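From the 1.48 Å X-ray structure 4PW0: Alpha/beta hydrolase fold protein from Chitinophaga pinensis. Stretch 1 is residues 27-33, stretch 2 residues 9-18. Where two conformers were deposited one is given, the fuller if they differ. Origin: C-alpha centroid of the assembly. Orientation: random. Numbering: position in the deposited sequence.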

# COMPACT_ATOMS: atom_id res chain seq x y z
N ALA A 27 -31.60 5.34 -8.74
CA ALA A 27 -31.25 4.11 -9.40
C ALA A 27 -30.01 3.49 -8.72
O ALA A 27 -29.04 4.18 -8.40
CB ALA A 27 -30.96 4.36 -10.88
N TYR A 28 -30.05 2.17 -8.51
CA TYR A 28 -28.97 1.49 -7.85
C TYR A 28 -28.94 0.03 -8.21
O TYR A 28 -29.89 -0.51 -8.82
CB TYR A 28 -29.09 1.66 -6.33
CG TYR A 28 -30.22 0.88 -5.70
CD1 TYR A 28 -31.52 1.39 -5.71
CD2 TYR A 28 -30.00 -0.35 -5.09
CE1 TYR A 28 -32.56 0.67 -5.09
CE2 TYR A 28 -31.03 -1.07 -4.51
CZ TYR A 28 -32.30 -0.53 -4.51
OH TYR A 28 -33.32 -1.27 -3.93
N ARG A 29 -27.84 -0.59 -7.87
CA ARG A 29 -27.68 -2.04 -7.96
C ARG A 29 -27.06 -2.59 -6.70
O ARG A 29 -26.26 -1.94 -6.02
CB ARG A 29 -26.88 -2.45 -9.20
CG ARG A 29 -27.37 -1.88 -10.50
CD ARG A 29 -26.62 -2.39 -11.71
NE ARG A 29 -26.96 -1.67 -12.91
CZ ARG A 29 -26.13 -1.34 -13.89
NH1 ARG A 29 -24.83 -1.65 -13.81
NH2 ARG A 29 -26.59 -0.67 -14.91
N SER A 30 -27.45 -3.81 -6.36
CA SER A 30 -26.93 -4.51 -5.21
C SER A 30 -26.27 -5.79 -5.69
O SER A 30 -26.89 -6.61 -6.40
CB SER A 30 -28.02 -4.80 -4.18
OG SER A 30 -27.50 -5.40 -3.03
N LEU A 31 -24.98 -5.91 -5.40
CA LEU A 31 -24.20 -7.05 -5.79
C LEU A 31 -23.84 -7.89 -4.62
O LEU A 31 -23.70 -7.42 -3.49
CB LEU A 31 -22.91 -6.64 -6.50
CG LEU A 31 -23.02 -6.15 -7.94
CD1 LEU A 31 -23.90 -4.94 -8.14
CD2 LEU A 31 -21.62 -5.87 -8.49
N GLY A 32 -23.64 -9.18 -4.91
CA GLY A 32 -23.31 -10.12 -3.85
C GLY A 32 -24.53 -10.52 -3.03
O GLY A 32 -25.66 -10.07 -3.27
N ALA A 33 -24.27 -11.34 -2.02
CA ALA A 33 -25.28 -11.73 -1.05
C ALA A 33 -25.50 -10.62 -0.04
O ALA A 33 -24.55 -9.98 0.39
CB ALA A 33 -24.82 -12.99 -0.34
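Stretch 2 9-18: NDHATAPTQY

An edge where two antiparallel strands begin to separate is a good place to see how side chains and water take over from the backbone ladder. Stretch 2 runs antiparallel to stretch 1, so that Tyr-18 lies beside Ala-27, Gln-17 beside Tyr-28 and Thr-16 beside Arg-29, while Asn-9, at the other end of the segment, comes back against Leu-31. Residues 27–31 are extended throughout. In stretch 2 the strand includes Gln-17 and Tyr-18, and the chain before it makes a compact loop.

The ladder itself is short. Tyr-28 and Gln-17 form a hydrogen-bonded pair, Gln-17 N to Tyr-28 O at 2.7 Å and Tyr-28 N to Gln-17 O at 2.9 Å. Ala-27 and Tyr-18 form the adjoining non-hydrogen-bonded pair, their CA atoms 4.6 Å apart, and Ala-27 CA makes a CA-H...O contact of 3.3 Å with Gln-17 O.

Paired residues share a face of the sheet, and their rotamers determine how they meet. Tyr-28 adopts chi1 p, with chi2 near -82°, and its ring lies across Gln-17, whose CB sits over the ring face, 3.8 Å from the ring centroid. Gln-17, m at chi1 and t at chi2, extends its amide beyond the ring; Tyr-28 OH and Gln-17 NE2 are 3.5 Å apart, but the angle is too poor for a hydrogen bond. Water 4 instead joins Tyr-28 OH and Tyr-18 O, at 2.8 Å from each. On the face of Ala-27, Tyr-18 has chi1 m, which brings its CE1 to 3.8 Å from Ala-27 CB.

Beyond this pair, Arg-29 reaches where the backbone does not. Its CA-to-CB bond points sideways, but an m, t, t chain carries the guanidinium to Thr-16. Arg-29 NE donates to Thr-16 OG1 at 3.0 Å, and Arg-29 NH2 adds a weak bond to the same OG1 at 3.3 Å. The m rotamer of Thr-16 places that oxygen near the guanidinium plane, where N-H donors point. On its way the arginine passes the loop, its CD 3.5 Å from Ala-14 O, and water 2 links Arg-29 NH1 (2.9 Å) to His-11 O (2.8 Å).

Water also fills in for direct backbone pairing at Ser-30. Water 3 accepts from Ser-30 N at 3.0 Å and donates to Pro-15 O at 2.7 Å and to Gln-17 OE1 at 2.8 Å, while water 1 bridges Ser-30 O (2.7 Å) and Asn-9 ND2 (2.8 Å).

The loop is held by its own bonds: Ala-14 N reaches Asp-10 O at 2.9 Å, and Thr-13, chi1 p, donates from OG1 to Asp-10 OD1 at 2.8 Å. This turn presents Ala-14 toward stretch 1. Leu-31, m then p, meets it with CD1 3.8 Å from Ala-14 CB, and its CD2 lies 3.8 Å from His-11 CA. Finally, Gly-32 N donates to Asn-9 O at 3.2 Å, nearly linearly, from a positive-phi conformation that favours glycine.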

# COMPACT_ATOMS: atom_id res chain seq x y z
N ASN A 9 -26.12 -11.92 -7.50
CA ASN A 9 -25.94 -11.27 -8.81
C ASN A 9 -24.56 -10.60 -8.90
O ASN A 9 -23.99 -10.08 -7.92
CB ASN A 9 -26.96 -10.17 -9.06
CG ASN A 9 -28.31 -10.69 -9.50
OD1 ASN A 9 -28.45 -11.56 -10.37
ND2 ASN A 9 -29.32 -10.08 -8.98
N ASP A 10 -24.01 -10.69 -10.09
CA ASP A 10 -22.74 -10.08 -10.37
C ASP A 10 -22.93 -8.79 -11.13
O ASP A 10 -24.04 -8.31 -11.34
CB ASP A 10 -21.81 -11.07 -11.10
CG ASP A 10 -22.19 -11.33 -12.52
OD1 ASP A 10 -23.25 -10.86 -12.95
OD2 ASP A 10 -21.42 -12.04 -13.25
N HIS A 11 -21.80 -8.15 -11.49
CA HIS A 11 -21.91 -6.86 -12.10
C HIS A 11 -22.75 -6.88 -13.39
O HIS A 11 -23.57 -6.01 -13.66
CB HIS A 11 -20.52 -6.31 -12.39
CG HIS A 11 -20.55 -4.89 -12.83
ND1 HIS A 11 -20.52 -3.82 -11.94
CD2 HIS A 11 -20.73 -4.38 -14.05
CE1 HIS A 11 -20.66 -2.71 -12.63
NE2 HIS A 11 -20.75 -3.01 -13.91
N ALA A 12 -22.55 -7.90 -14.23
CA ALA A 12 -23.24 -7.96 -15.50
C ALA A 12 -24.74 -8.23 -15.33
O ALA A 12 -25.51 -7.75 -16.14
CB ALA A 12 -22.63 -9.05 -16.35
N THR A 13 -25.13 -8.97 -14.28
CA THR A 13 -26.51 -9.45 -14.17
C THR A 13 -27.37 -8.74 -13.14
O THR A 13 -28.60 -8.86 -13.20
CB THR A 13 -26.53 -10.97 -13.89
OG1 THR A 13 -25.95 -11.27 -12.62
CG2 THR A 13 -25.80 -11.72 -14.96
N ALA A 14 -26.78 -7.96 -12.23
CA ALA A 14 -27.58 -7.32 -11.19
C ALA A 14 -28.57 -6.33 -11.84
O ALA A 14 -28.18 -5.45 -12.59
CB ALA A 14 -26.67 -6.60 -10.19
N PRO A 15 -29.90 -6.43 -11.53
CA PRO A 15 -30.82 -5.53 -12.17
C PRO A 15 -30.67 -4.14 -11.61
O PRO A 15 -30.36 -3.99 -10.41
CB PRO A 15 -32.20 -6.10 -11.82
CG PRO A 15 -31.97 -6.88 -10.60
CD PRO A 15 -30.58 -7.45 -10.74
N THR A 16 -30.95 -3.15 -12.45
CA THR A 16 -31.08 -1.80 -11.96
C THR A 16 -32.40 -1.71 -11.18
O THR A 16 -33.47 -2.04 -11.67
CB THR A 16 -30.96 -0.81 -13.11
OG1 THR A 16 -29.73 -1.07 -13.83
CG2 THR A 16 -31.00 0.62 -12.59
N GLN A 17 -32.28 -1.30 -9.92
CA GLN A 17 -33.39 -1.11 -9.01
C GLN A 17 -33.62 0.37 -8.77
O GLN A 17 -32.75 1.21 -9.06
CB GLN A 17 -33.15 -1.84 -7.71
CG GLN A 17 -32.97 -3.33 -7.89
CD GLN A 17 -32.84 -4.08 -6.57
OE1 GLN A 17 -31.76 -4.60 -6.22
NE2 GLN A 17 -33.92 -4.12 -5.83
N TYR A 18 -34.80 0.70 -8.28
CA TYR A 18 -35.18 2.08 -8.11
C TYR A 18 -35.86 2.21 -6.77
O TYR A 18 -36.63 1.32 -6.33
CB TYR A 18 -36.12 2.57 -9.23
CG TYR A 18 -35.59 2.36 -10.61
CD1 TYR A 18 -34.68 3.26 -11.21
CD2 TYR A 18 -35.90 1.20 -11.29
CE1 TYR A 18 -34.17 2.98 -12.46
CE2 TYR A 18 -35.39 0.92 -12.54
CZ TYR A 18 -34.52 1.82 -13.12
OH TYR A 18 -34.01 1.52 -14.36
O HOH W 1 -29.15 -7.73 -7.42
O HOH W 2 -23.66 -3.68 -12.09
O HOH W 3 -29.59 -5.00 -8.01
O HOH W 4 -35.99 -0.65 -4.52